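Triacylglycerol lipase (Clostridium botulinum, PDB 5AH1) hydrolyses ester bonds, probably those of triacylglycerols, and also degrades synthetic polyesters, using an alpha/beta-hydrolase fold with a bound zinc ion. Local coordinates at residues P56-P61 and P419-T424; L95-W100 and G431-V436; S225-P230 and M427-T432; Y327-T332 and M441-F446; G350-I355 and F381-V386. All coordinates share one frame; numbering follows the deposited sequence. Where two conformers were deposited one is given.

Contact 1 of 5, residues P56-P61 and P419-T424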
# COMPACT_ATOMS: atom_id res chain seq x y z
N PRO A 56 -19.25 15.07 1.29
CA PRO A 56 -19.90 14.21 2.29
C PRO A 56 -18.88 13.35 3.01
O PRO A 56 -18.06 12.72 2.36
CB PRO A 56 -20.83 13.32 1.44
CG PRO A 56 -20.99 14.05 0.15
CD PRO A 56 -19.72 14.79 -0.07
N PRO A 57 -18.91 13.33 4.35
CA PRO A 57 -17.92 12.50 5.02
C PRO A 57 -18.16 11.01 4.84
O PRO A 57 -19.29 10.53 4.87
CB PRO A 57 -18.08 12.89 6.50
CG PRO A 57 -19.45 13.43 6.60
CD PRO A 57 -19.76 14.07 5.29
N LEU A 58 -17.07 10.26 4.65
CA LEU A 58 -17.17 8.81 4.61
C LEU A 58 -17.55 8.33 6.00
O LEU A 58 -17.00 8.80 6.99
CB LEU A 58 -15.83 8.20 4.18
CG LEU A 58 -15.88 6.75 3.72
CD1 LEU A 58 -16.65 6.63 2.41
CD2 LEU A 58 -14.47 6.19 3.57
N LYS A 59 -18.50 7.40 6.07
CA LYS A 59 -18.98 6.90 7.35
C LYS A 59 -18.39 5.54 7.70
O LYS A 59 -18.49 4.57 6.94
CB LYS A 59 -20.51 6.81 7.32
CG LYS A 59 -21.17 8.14 7.10
CD LYS A 59 -22.68 8.01 7.07
CE LYS A 59 -23.37 9.36 6.94
NZ LYS A 59 -24.81 9.27 7.36
N PHE A 60 -17.78 5.48 8.88
CA PHE A 60 -17.23 4.22 9.34
C PHE A 60 -18.42 3.30 9.63
O PHE A 60 -19.39 3.73 10.25
CB PHE A 60 -16.33 4.42 10.56
CG PHE A 60 -15.57 3.21 10.93
CD1 PHE A 60 -14.40 2.90 10.26
CD2 PHE A 60 -16.03 2.35 11.91
CE1 PHE A 60 -13.70 1.74 10.55
CE2 PHE A 60 -15.33 1.19 12.22
CZ PHE A 60 -14.15 0.90 11.55
N PRO A 61 -18.39 2.05 9.16
CA PRO A 61 -19.65 1.29 9.06
C PRO A 61 -20.11 0.54 10.30
O PRO A 61 -21.27 0.16 10.34
CB PRO A 61 -19.35 0.29 7.95
CG PRO A 61 -17.89 0.05 8.08
CD PRO A 61 -17.30 1.39 8.41
N PRO A 419 -16.85 -4.34 5.79
CA PRO A 419 -17.87 -3.99 4.81
C PRO A 419 -17.31 -3.17 3.64
O PRO A 419 -16.58 -2.21 3.85
CB PRO A 419 -18.90 -3.19 5.65
CG PRO A 419 -18.77 -3.78 7.00
CD PRO A 419 -17.29 -4.03 7.16
N ARG A 420 -17.66 -3.56 2.41
CA ARG A 420 -17.05 -2.96 1.23
C ARG A 420 -17.28 -1.46 1.18
O ARG A 420 -18.38 -0.98 1.45
CB ARG A 420 -17.61 -3.62 -0.04
CG ARG A 420 -16.94 -3.10 -1.32
CD ARG A 420 -17.21 -3.97 -2.54
NE ARG A 420 -16.60 -5.28 -2.42
CZ ARG A 420 -16.40 -6.11 -3.43
NH1 ARG A 420 -16.74 -5.76 -4.66
NH2 ARG A 420 -15.84 -7.29 -3.22
N ILE A 421 -16.25 -0.72 0.78
CA ILE A 421 -16.33 0.72 0.65
C ILE A 421 -16.67 1.02 -0.80
O ILE A 421 -15.79 1.20 -1.65
CB ILE A 421 -15.02 1.42 1.10
CG1 ILE A 421 -14.55 0.91 2.47
CG2 ILE A 421 -15.22 2.93 1.12
CD1 ILE A 421 -13.19 1.51 2.92
N ILE A 422 -17.96 1.02 -1.09
CA ILE A 422 -18.43 1.21 -2.46
C ILE A 422 -18.38 2.69 -2.88
O ILE A 422 -18.21 3.59 -2.05
CB ILE A 422 -19.85 0.65 -2.67
CG1 ILE A 422 -20.84 1.32 -1.72
CG2 ILE A 422 -19.86 -0.87 -2.47
CD1 ILE A 422 -22.28 0.96 -1.98
N ASN A 423 -18.53 2.92 -4.19
CA ASN A 423 -18.51 4.26 -4.77
C ASN A 423 -17.27 5.06 -4.38
O ASN A 423 -17.36 6.28 -4.19
CB ASN A 423 -19.77 5.03 -4.37
CG ASN A 423 -21.04 4.29 -4.72
OD1 ASN A 423 -21.15 3.70 -5.79
ND2 ASN A 423 -22.00 4.31 -3.81
N THR A 424 -16.13 4.38 -4.25
CA THR A 424 -14.92 4.99 -3.72
C THR A 424 -13.75 4.46 -4.51
O THR A 424 -13.49 3.26 -4.52
CB THR A 424 -14.76 4.63 -2.24
OG1 THR A 424 -15.90 5.09 -1.51
CG2 THR A 424 -13.50 5.24 -1.66
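Leu58 and Ile421 meet through their methyls where an N-terminal loop of this alpha/beta-hydrolase, 56-61, runs over the loop that follows strand 415-417. The side chains cross at about a right angle. On Leu58 the branch point CG lies opposite the backbone N (chi1 -163°), which sends both methyls across the gap; CD2 stops 4.1 Å from Ile421 CG2. Ile421 offers that same short branch because its longer arm takes the place beside the backbone N (chi1 -49°), leaving CG2 on the far side from N and facing Leu58. A second touch lies nearer the surface, ring against ring: Pro61 CG comes within 4.1 Å of Pro419 CG, and the CB atoms sit just behind. Between these two touches Phe60 turns to other company, its ring packing with those of Trp331, Trp439 and Tyr443, while Leu58 and Pro61 also lean on Trp439 of helix 437-448. Both main touches are apolar, and loop 56-61 is held as well by backbone pairing of Leu58 with Asn435. At the far end Leu58 CD1 passes over Thr424, whose OG1 donates to Ile422 O at 2.8 Å, standing 49° out of the carbonyl plane.

Contact 2 of 5, residues L95-W100 and G431-V436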
# COMPACT_ATOMS: atom_id res chain seq x y z
N LEU A 95 5.72 19.11 -1.74
CA LEU A 95 5.37 20.44 -1.27
C LEU A 95 4.20 20.41 -0.31
O LEU A 95 3.35 21.30 -0.30
CB LEU A 95 5.09 21.37 -2.46
CG LEU A 95 6.31 21.58 -3.35
CD1 LEU A 95 5.96 22.35 -4.59
CD2 LEU A 95 7.43 22.29 -2.60
N GLY A 96 4.17 19.39 0.54
CA GLY A 96 3.20 19.33 1.62
C GLY A 96 1.94 18.56 1.32
O GLY A 96 1.14 18.34 2.23
N TYR A 97 1.72 18.15 0.07
CA TYR A 97 0.56 17.33 -0.24
C TYR A 97 0.80 15.95 0.36
O TYR A 97 1.79 15.31 0.04
CB TYR A 97 0.36 17.20 -1.74
CG TYR A 97 -1.00 16.63 -2.09
CD1 TYR A 97 -2.10 17.46 -2.25
CD2 TYR A 97 -1.19 15.26 -2.24
CE1 TYR A 97 -3.34 16.95 -2.55
CE2 TYR A 97 -2.44 14.75 -2.53
CZ TYR A 97 -3.51 15.59 -2.69
OH TYR A 97 -4.76 15.10 -2.97
N LYS A 98 -0.11 15.50 1.23
CA LYS A 98 0.10 14.26 1.98
C LYS A 98 -0.49 13.03 1.30
O LYS A 98 -1.60 13.08 0.77
CB LYS A 98 -0.53 14.39 3.38
CG LYS A 98 0.12 15.45 4.24
CD LYS A 98 1.49 15.01 4.78
CE LYS A 98 2.19 16.14 5.55
NZ LYS A 98 2.68 17.20 4.64
N TYR A 99 0.24 11.92 1.34
CA TYR A 99 -0.33 10.66 0.89
C TYR A 99 -1.59 10.37 1.71
O TYR A 99 -2.64 10.01 1.17
CB TYR A 99 0.67 9.52 1.04
CG TYR A 99 0.18 8.23 0.41
CD1 TYR A 99 -0.61 7.34 1.12
CD2 TYR A 99 0.52 7.90 -0.90
CE1 TYR A 99 -1.04 6.14 0.55
CE2 TYR A 99 0.09 6.74 -1.47
CZ TYR A 99 -0.69 5.86 -0.75
OH TYR A 99 -1.07 4.67 -1.35
N TRP A 100 -1.47 10.55 3.02
CA TRP A 100 -2.55 10.27 3.94
C TRP A 100 -3.37 11.53 4.19
O TRP A 100 -3.13 12.27 5.15
CB TRP A 100 -2.00 9.68 5.24
CG TRP A 100 -1.41 8.30 5.02
CD1 TRP A 100 -0.09 7.99 4.82
CD2 TRP A 100 -2.13 7.06 4.94
NE1 TRP A 100 0.06 6.64 4.64
CE2 TRP A 100 -1.18 6.04 4.71
CE3 TRP A 100 -3.47 6.72 5.05
CZ2 TRP A 100 -1.54 4.71 4.61
CZ3 TRP A 100 -3.83 5.39 4.97
CH2 TRP A 100 -2.88 4.40 4.73
N GLY A 431 -8.10 10.32 0.74
CA GLY A 431 -8.40 11.75 0.72
C GLY A 431 -8.17 12.45 -0.61
O GLY A 431 -8.33 13.67 -0.70
N THR A 432 -7.82 11.68 -1.63
CA THR A 432 -7.54 12.20 -2.97
C THR A 432 -8.53 11.54 -3.96
O THR A 432 -8.16 10.61 -4.69
CB THR A 432 -6.07 11.90 -3.33
OG1 THR A 432 -5.22 12.58 -2.39
CG2 THR A 432 -5.72 12.36 -4.73
N PHE A 433 -9.78 12.00 -4.01
CA PHE A 433 -10.29 13.18 -3.31
C PHE A 433 -11.54 12.79 -2.52
O PHE A 433 -12.51 12.29 -3.09
CB PHE A 433 -10.62 14.27 -4.33
CG PHE A 433 -9.44 14.70 -5.14
CD1 PHE A 433 -8.45 15.49 -4.57
CD2 PHE A 433 -9.29 14.31 -6.45
CE1 PHE A 433 -7.34 15.88 -5.29
CE2 PHE A 433 -8.20 14.70 -7.19
CZ PHE A 433 -7.22 15.49 -6.60
N GLY A 434 -11.49 13.01 -1.21
CA GLY A 434 -12.63 12.68 -0.37
C GLY A 434 -12.43 13.18 1.04
O GLY A 434 -11.30 13.40 1.50
N ASN A 435 -13.56 13.37 1.72
CA ASN A 435 -13.59 13.76 3.12
C ASN A 435 -13.62 12.50 3.95
O ASN A 435 -14.66 11.84 4.06
CB ASN A 435 -14.85 14.61 3.34
CG ASN A 435 -15.00 15.09 4.77
OD1 ASN A 435 -14.16 14.84 5.63
ND2 ASN A 435 -16.09 15.80 5.02
N VAL A 436 -12.46 12.12 4.50
CA VAL A 436 -12.29 10.82 5.16
C VAL A 436 -11.78 10.89 6.60
O VAL A 436 -11.60 9.85 7.24
CB VAL A 436 -11.35 9.91 4.34
CG1 VAL A 436 -11.95 9.63 2.97
CG2 VAL A 436 -9.94 10.50 4.21
O HOH W 1 -6.78 16.04 -1.09
O HOH W 2 -3.15 11.40 -1.06
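Tyr97 reaches Thr432 through one short direct hydrogen bond, OH to OG1 at 2.6 Å, and either hydroxyl could be the donor. OG1 lies at the edge of the tyrosine ring, near its plane. The phenol gets this far because CG points to the side opposite the backbone N (chi1 -167°). Two waters extend the polar link. Water 1 joins Tyr97 OH to the backbone by donating to Gly431 O at 2.9 Å; water 2 donates to Tyr99 O and stands 2.7 Å from Thr432 OG1, so both hydroxyls have a water partner besides each other. In the alpha/beta-hydrolase fold this ties the loop after strand 80-83 to the one leading into helix 437-448. Van der Waals contacts are fewer: Tyr97 OH lies 3.6 Å from Phe433 CE1, oblique to the ring. The peptide before Phe433 is cis, and Thr432 CG2 lies 3.9 Å above the centre of the Phe433 ring. Ile256 of helix 242-257 packs against Tyr97, Thr432 and Phe433 alike.

Contact 3 of 5, residues S225-P230 and M427-T432. With K (potassium ion), chain C.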
# COMPACT_ATOMS: atom_id res chain seq x y z
N SER A 225 -3.89 -3.77 9.06
CA SER A 225 -5.06 -3.36 8.30
C SER A 225 -4.64 -3.00 6.89
O SER A 225 -3.78 -2.12 6.71
CB SER A 225 -5.73 -2.14 8.94
OG SER A 225 -6.26 -2.42 10.21
N THR A 226 -5.22 -3.69 5.91
CA THR A 226 -4.98 -3.38 4.50
C THR A 226 -6.19 -2.64 3.94
O THR A 226 -7.32 -2.96 4.27
CB THR A 226 -4.63 -4.65 3.66
OG1 THR A 226 -5.78 -5.47 3.44
CG2 THR A 226 -3.54 -5.46 4.32
N ILE A 227 -5.92 -1.62 3.13
CA ILE A 227 -6.94 -0.78 2.53
C ILE A 227 -6.62 -0.69 1.04
O ILE A 227 -5.56 -0.20 0.66
CB ILE A 227 -6.98 0.63 3.16
CG1 ILE A 227 -7.16 0.57 4.68
CG2 ILE A 227 -8.07 1.46 2.50
CD1 ILE A 227 -7.14 1.96 5.33
N SER A 228 -7.53 -1.18 0.21
CA SER A 228 -7.34 -1.16 -1.25
C SER A 228 -6.10 -1.93 -1.69
O SER A 228 -5.44 -1.58 -2.68
CB SER A 228 -7.24 0.28 -1.76
OG SER A 228 -8.24 1.12 -1.21
N THR A 229 -5.77 -2.97 -0.95
CA THR A 229 -4.49 -3.66 -1.15
C THR A 229 -4.60 -4.80 -2.17
O THR A 229 -5.54 -5.60 -2.10
CB THR A 229 -3.96 -4.20 0.19
OG1 THR A 229 -3.63 -3.10 1.02
CG2 THR A 229 -2.73 -5.10 0.03
N PRO A 230 -3.63 -4.89 -3.09
CA PRO A 230 -3.57 -6.04 -4.00
C PRO A 230 -3.03 -7.28 -3.29
O PRO A 230 -1.91 -7.73 -3.53
CB PRO A 230 -2.62 -5.56 -5.09
CG PRO A 230 -1.67 -4.65 -4.36
CD PRO A 230 -2.53 -3.93 -3.34
N MET A 427 -7.80 6.12 -4.77
CA MET A 427 -7.15 7.24 -4.09
C MET A 427 -8.12 7.99 -3.16
O MET A 427 -7.69 8.61 -2.18
CB MET A 427 -6.51 8.19 -5.12
CG MET A 427 -5.38 7.55 -5.91
SD MET A 427 -4.29 8.73 -6.73
CE MET A 427 -5.42 9.65 -7.76
N ASP A 428 -9.42 7.93 -3.45
CA ASP A 428 -10.43 8.62 -2.64
C ASP A 428 -10.32 8.24 -1.17
O ASP A 428 -10.57 9.07 -0.28
CB ASP A 428 -11.84 8.24 -3.08
CG ASP A 428 -12.23 8.82 -4.44
OD1 ASP A 428 -11.63 9.83 -4.88
OD2 ASP A 428 -13.17 8.25 -5.06
N ILE A 429 -10.01 6.98 -0.89
CA ILE A 429 -10.00 6.48 0.48
C ILE A 429 -8.85 7.05 1.31
O ILE A 429 -8.88 6.99 2.54
CB ILE A 429 -10.02 4.92 0.53
CG1 ILE A 429 -10.22 4.37 1.95
CG2 ILE A 429 -8.74 4.35 -0.13
CD1 ILE A 429 -11.50 4.86 2.65
N VAL A 430 -7.83 7.61 0.65
CA VAL A 430 -6.78 8.35 1.36
C VAL A 430 -6.91 9.86 1.14
O VAL A 430 -5.96 10.62 1.37
CB VAL A 430 -5.35 7.84 1.02
CG1 VAL A 430 -5.18 6.42 1.49
CG2 VAL A 430 -5.04 7.94 -0.47
N GLY A 431 -8.10 10.32 0.74
CA GLY A 431 -8.40 11.75 0.72
C GLY A 431 -8.17 12.45 -0.61
O GLY A 431 -8.33 13.67 -0.70
N THR A 432 -7.82 11.68 -1.63
CA THR A 432 -7.54 12.20 -2.97
C THR A 432 -8.53 11.54 -3.96
O THR A 432 -8.16 10.61 -4.69
CB THR A 432 -6.07 11.90 -3.33
OG1 THR A 432 -5.22 12.58 -2.39
CG2 THR A 432 -5.72 12.36 -4.73
K K C . -13.05 9.75 -7.03
O HOH W 3 -14.15 11.01 -8.79
O HOH W 4 -11.35 11.35 -7.72
O HOH W 5 -13.88 11.60 -5.48
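Met427 O takes two backbone N-H groups from opposite faces of its plane: Val430 N at 3.0 Å, in a 3-10 turn, and Thr432 N at 3.1 Å, which with Gly431 N to Asp428 O makes a Schellman motif, Gly431 in the left-handed position. The turn presents Ile429 to Ile227 and Ser228. Ile227 lies at the end of its strand and meets Ile429 obliquely, its CG2 methyl 3.7 Å from Ile429 CG1. With CG1 turned opposite its own backbone N (chi1 -171°), Ile429 holds CG2 in the place between N and the carbonyl carbon, and this methyl lies 3.4 Å from Ser228 OG. That hydroxyl has its polar partner elsewhere, in Thr333 OG1. One residue before Ile429, Asp428 grips the potassium ion with both carboxylate oxygens, OD1 at 2.6 Å and OD2 at 2.5 Å; three waters, Asp425 and Pro351 complete the site. Asp428 OD1 also accepts from Phe433 N, which joins the metal site to the backbone just beyond the turn. In the central parallel sheet of the alpha/beta-hydrolase fold, strand 221-227 runs between strands 176-181 and 327-331. Ile227 touches Ile179 and Trp331 on these neighbours, while Thr432 reaches across to Ile256 on helix 242-257.

Contact 4 of 5, residues Y327-T332 and M441-F446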
# COMPACT_ATOMS: atom_id res chain seq x y z
N TYR A 327 -4.19 -9.42 14.76
CA TYR A 327 -5.48 -9.18 14.11
C TYR A 327 -5.26 -8.65 12.70
O TYR A 327 -4.47 -7.74 12.51
CB TYR A 327 -6.29 -8.15 14.91
CG TYR A 327 -6.74 -8.60 16.27
CD1 TYR A 327 -7.89 -9.33 16.44
CD2 TYR A 327 -6.00 -8.26 17.40
CE1 TYR A 327 -8.31 -9.72 17.71
CE2 TYR A 327 -6.39 -8.66 18.65
CZ TYR A 327 -7.54 -9.38 18.80
OH TYR A 327 -7.93 -9.76 20.06
N TYR A 328 -6.00 -9.18 11.74
CA TYR A 328 -5.91 -8.72 10.35
C TYR A 328 -7.27 -8.21 9.90
O TYR A 328 -8.29 -8.87 10.08
CB TYR A 328 -5.41 -9.84 9.41
CG TYR A 328 -3.98 -10.24 9.67
CD1 TYR A 328 -3.66 -11.16 10.64
CD2 TYR A 328 -2.95 -9.74 8.89
CE1 TYR A 328 -2.34 -11.51 10.90
CE2 TYR A 328 -1.65 -10.08 9.14
CZ TYR A 328 -1.34 -11.00 10.11
OH TYR A 328 -0.05 -11.37 10.41
N PHE A 329 -7.26 -7.02 9.33
CA PHE A 329 -8.45 -6.38 8.77
C PHE A 329 -8.18 -6.03 7.34
O PHE A 329 -7.13 -5.51 7.03
CB PHE A 329 -8.79 -5.11 9.55
CG PHE A 329 -9.09 -5.37 10.99
CD1 PHE A 329 -10.37 -5.76 11.40
CD2 PHE A 329 -8.09 -5.28 11.94
CE1 PHE A 329 -10.64 -6.03 12.71
CE2 PHE A 329 -8.35 -5.56 13.25
CZ PHE A 329 -9.62 -5.94 13.65
N SER A 330 -9.17 -6.24 6.49
CA SER A 330 -9.07 -5.81 5.10
C SER A 330 -10.27 -4.98 4.69
O SER A 330 -11.42 -5.29 5.03
CB SER A 330 -8.97 -7.02 4.17
OG SER A 330 -10.08 -7.86 4.38
N TRP A 331 -9.97 -3.91 3.96
CA TRP A 331 -10.94 -2.98 3.41
C TRP A 331 -10.80 -2.96 1.89
O TRP A 331 -9.69 -2.83 1.36
CB TRP A 331 -10.70 -1.59 3.97
CG TRP A 331 -10.89 -1.53 5.45
CD1 TRP A 331 -9.94 -1.74 6.41
CD2 TRP A 331 -12.12 -1.27 6.15
NE1 TRP A 331 -10.51 -1.62 7.66
CE2 TRP A 331 -11.84 -1.33 7.53
CE3 TRP A 331 -13.43 -1.00 5.73
CZ2 TRP A 331 -12.82 -1.11 8.50
CZ3 TRP A 331 -14.39 -0.79 6.68
CH2 TRP A 331 -14.09 -0.83 8.06
N THR A 332 -11.95 -3.11 1.22
CA THR A 332 -12.06 -3.19 -0.23
C THR A 332 -12.77 -1.93 -0.74
O THR A 332 -13.84 -1.58 -0.24
CB THR A 332 -12.89 -4.43 -0.64
OG1 THR A 332 -12.22 -5.62 -0.21
CG2 THR A 332 -13.10 -4.47 -2.15
N MET A 441 -10.56 8.56 12.20
CA MET A 441 -10.64 8.75 13.65
C MET A 441 -11.48 7.65 14.30
O MET A 441 -11.11 7.10 15.34
CB MET A 441 -11.15 10.15 13.98
CG MET A 441 -10.07 11.21 13.65
SD MET A 441 -10.49 12.90 14.01
CE MET A 441 -11.67 13.18 12.73
N ASP A 442 -12.60 7.30 13.66
CA ASP A 442 -13.44 6.22 14.15
C ASP A 442 -12.72 4.88 14.06
O ASP A 442 -12.89 4.03 14.93
CB ASP A 442 -14.77 6.16 13.40
CG ASP A 442 -15.74 7.25 13.82
OD1 ASP A 442 -15.47 7.93 14.84
OD2 ASP A 442 -16.76 7.42 13.13
N TYR A 443 -11.91 4.68 13.02
CA TYR A 443 -11.18 3.42 12.91
C TYR A 443 -10.11 3.33 13.99
O TYR A 443 -9.90 2.26 14.57
CB TYR A 443 -10.53 3.25 11.54
CG TYR A 443 -10.03 1.85 11.23
CD1 TYR A 443 -10.70 0.72 11.70
CD2 TYR A 443 -8.92 1.66 10.44
CE1 TYR A 443 -10.27 -0.54 11.39
CE2 TYR A 443 -8.49 0.38 10.13
CZ TYR A 443 -9.16 -0.71 10.60
OH TYR A 443 -8.77 -1.99 10.28
N ALA A 444 -9.44 4.44 14.27
CA ALA A 444 -8.44 4.44 15.33
C ALA A 444 -9.10 4.07 16.66
O ALA A 444 -8.54 3.30 17.43
CB ALA A 444 -7.76 5.80 15.45
N SER A 445 -10.27 4.65 16.92
CA SER A 445 -11.02 4.32 18.13
C SER A 445 -11.34 2.82 18.16
O SER A 445 -11.14 2.14 19.18
CB SER A 445 -12.31 5.13 18.22
OG SER A 445 -12.04 6.51 18.43
N PHE A 446 -11.82 2.29 17.03
CA PHE A 446 -12.13 0.87 16.90
C PHE A 446 -10.91 0.03 17.28
O PHE A 446 -11.01 -0.87 18.12
CB PHE A 446 -12.61 0.62 15.46
CG PHE A 446 -12.98 -0.82 15.14
CD1 PHE A 446 -12.02 -1.75 14.81
CD2 PHE A 446 -14.31 -1.22 15.14
CE1 PHE A 446 -12.36 -3.06 14.49
CE2 PHE A 446 -14.66 -2.52 14.82
CZ PHE A 446 -13.69 -3.44 14.49
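Strand 327-331 and helix 441-446 run nearly antiparallel, at 158°, with their axes 13.1 Å apart, a spacing that large aromatic side chains fill. Two residues of the strand, Phe329 and Trp331, point to the helix, and Tyr443 and Phe446 point back. The polar link is Trp331 NE1 to Tyr443 OH, 3.2 Å long and almost straight (174°), with the oxygen exactly in the indole plane. The stronger partner of this hydroxyl is Ser225 on strand 221-227; the oxygen also presses to 3.2 Å from Phe329 CB. Having its CG on the side away from the backbone N (chi1 -166°), Tyr443 lies with one ring face toward the edge of the indole: an offset edge-to-face pair, the five-membered ring centroid of Trp331 5.0 Å from the Tyr443 centroid. Phe446 makes a similar pair with its own edge toward the face of Phe329. Helix 437-448 lies against one face of the parallel sheet of this alpha/beta-hydrolase, over strand 327-331, which lies between strands 221-227 and 415-417.

Contact 5 of 5, residues G350-I355 and F381-V386. With K (potassium ion), chain C.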
# COMPACT_ATOMS: atom_id res chain seq x y z
N GLY A 350 -18.60 9.79 -11.80
CA GLY A 350 -18.85 10.48 -10.55
C GLY A 350 -17.83 9.99 -9.54
O GLY A 350 -16.86 10.68 -9.23
N PRO A 351 -18.02 8.76 -9.05
CA PRO A 351 -17.08 8.21 -8.06
C PRO A 351 -15.66 8.00 -8.58
O PRO A 351 -14.71 8.18 -7.83
CB PRO A 351 -17.73 6.87 -7.69
CG PRO A 351 -19.18 7.06 -7.99
CD PRO A 351 -19.21 7.91 -9.21
N MET A 352 -15.51 7.59 -9.84
CA MET A 352 -14.18 7.26 -10.37
C MET A 352 -13.45 8.47 -10.93
O MET A 352 -13.96 9.15 -11.82
CB MET A 352 -14.29 6.20 -11.47
CG MET A 352 -12.96 5.67 -11.97
SD MET A 352 -12.15 4.53 -10.84
CE MET A 352 -13.06 3.03 -11.18
N ASN A 353 -12.26 8.74 -10.42
CA ASN A 353 -11.40 9.76 -10.98
C ASN A 353 -11.23 9.49 -12.48
O ASN A 353 -10.91 8.37 -12.86
CB ASN A 353 -10.03 9.67 -10.30
CG ASN A 353 -9.13 10.86 -10.60
OD1 ASN A 353 -9.14 11.40 -11.71
ND2 ASN A 353 -8.31 11.24 -9.63
N PRO A 354 -11.47 10.49 -13.34
CA PRO A 354 -11.31 10.27 -14.79
C PRO A 354 -9.93 9.72 -15.20
O PRO A 354 -9.83 9.01 -16.20
CB PRO A 354 -11.56 11.66 -15.38
CG PRO A 354 -12.51 12.28 -14.39
CD PRO A 354 -12.03 11.83 -13.06
N ILE A 355 -8.90 9.98 -14.40
CA ILE A 355 -7.56 9.44 -14.66
C ILE A 355 -7.54 7.91 -14.62
O ILE A 355 -6.67 7.28 -15.22
CB ILE A 355 -6.51 10.02 -13.65
CG1 ILE A 355 -5.08 9.76 -14.12
CG2 ILE A 355 -6.62 9.39 -12.28
CD1 ILE A 355 -4.72 10.47 -15.36
N PHE A 381 -13.13 -8.72 -12.70
CA PHE A 381 -13.41 -7.48 -13.40
C PHE A 381 -13.69 -6.25 -12.51
O PHE A 381 -13.18 -5.16 -12.80
CB PHE A 381 -14.56 -7.64 -14.41
CG PHE A 381 -14.29 -8.59 -15.56
CD1 PHE A 381 -13.02 -9.07 -15.88
CD2 PHE A 381 -15.35 -9.00 -16.34
CE1 PHE A 381 -12.84 -9.94 -16.95
CE2 PHE A 381 -15.18 -9.86 -17.40
CZ PHE A 381 -13.92 -10.33 -17.70
N PRO A 382 -14.52 -6.38 -11.46
CA PRO A 382 -14.78 -5.19 -10.64
C PRO A 382 -13.49 -4.65 -10.02
O PRO A 382 -12.63 -5.42 -9.57
CB PRO A 382 -15.76 -5.70 -9.57
CG PRO A 382 -16.47 -6.85 -10.25
CD PRO A 382 -15.39 -7.51 -11.08
N ASN A 383 -13.38 -3.33 -9.96
CA ASN A 383 -12.16 -2.73 -9.43
C ASN A 383 -12.40 -1.31 -8.92
O ASN A 383 -13.53 -0.81 -8.95
CB ASN A 383 -11.03 -2.81 -10.49
CG ASN A 383 -11.30 -1.96 -11.72
OD1 ASN A 383 -11.11 -0.75 -11.70
ND2 ASN A 383 -11.77 -2.60 -12.79
N ASP A 384 -11.34 -0.69 -8.43
CA ASP A 384 -11.39 0.68 -7.89
C ASP A 384 -10.56 1.66 -8.72
O ASP A 384 -10.24 2.76 -8.26
CB ASP A 384 -10.95 0.72 -6.42
CG ASP A 384 -9.47 0.40 -6.24
OD1 ASP A 384 -8.77 0.19 -7.26
OD2 ASP A 384 -9.02 0.32 -5.08
N GLY A 385 -10.20 1.23 -9.94
CA GLY A 385 -9.35 2.00 -10.82
C GLY A 385 -7.91 1.50 -10.86
O GLY A 385 -7.18 1.76 -11.83
N VAL A 386 -7.49 0.79 -9.81
CA VAL A 386 -6.10 0.34 -9.68
C VAL A 386 -5.98 -1.13 -9.31
O VAL A 386 -5.12 -1.83 -9.84
CB VAL A 386 -5.30 1.25 -8.70
CG1 VAL A 386 -3.87 0.80 -8.59
CG2 VAL A 386 -5.35 2.69 -9.15
K K C . -13.05 9.75 -7.03
O HOH W 3 -14.15 11.01 -8.79
O HOH W 4 -11.35 11.35 -7.72
O HOH W 5 -13.88 11.60 -5.48
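Met352 curls its thioether over the backbone of Asp384 and Gly385: SD sits 3.7 Å from Asp384 O, and in the conformer described CE lies 3.6 Å from Gly385 N. Bends at both chi2 (75°) and chi3 (79°) bring the methyl round to that peptide. The loop beneath is set by two successive Asx turns. Asn383 OD1 receives Gly385 N at 2.8 Å, in the carbonyl plane and on a lone pair, and Asp384 OD1 receives Val386 N at 2.9 Å. Asn383 ND2 in turn donates to Phe381 O, so both ends of this amide are used. Asp384 OD2 is bound by His426 ND1 and Thr333 OG1, and with Ser182 in a nucleophile-elbow pattern this is consistent with the acid-histidine pair of an alpha/beta-hydrolase triad. On the other segment a third Asx turn, Asn353 OD1 with Ile355 N, shapes the chain beyond Met352. Just before Met352, Pro351 O binds the potassium ion at 2.4 Å, with Asp425, Asp428 and three waters as the other ligands; water 3 also donates to Gly350 O at 2.8 Å.

Four of the five contacts end in the C-terminal run 419-446, which meets in turn loop 56-61 (contact 1), strand 221-227 (contact 3), loop 95-100 (contact 2) and strand 327-331 (contact 4). Contact 5 is nested inside the loops closed by the other four. Contacts 2 and 3 share Gly431 and Thr432, their centres about 11 Å apart. Contacts 3 and 4 reach neighbouring strands of the parallel sheet, and Ser225 OG meets Tyr443 OH between them. Contacts 3 and 5 supply ligands to one potassium ion, about 12 Å apart by centres; contacts 4 and 5 are the most distant pair, at about 23 Å. The run 419-446 thus joins the N-terminal loop, the sheet and the potassium site.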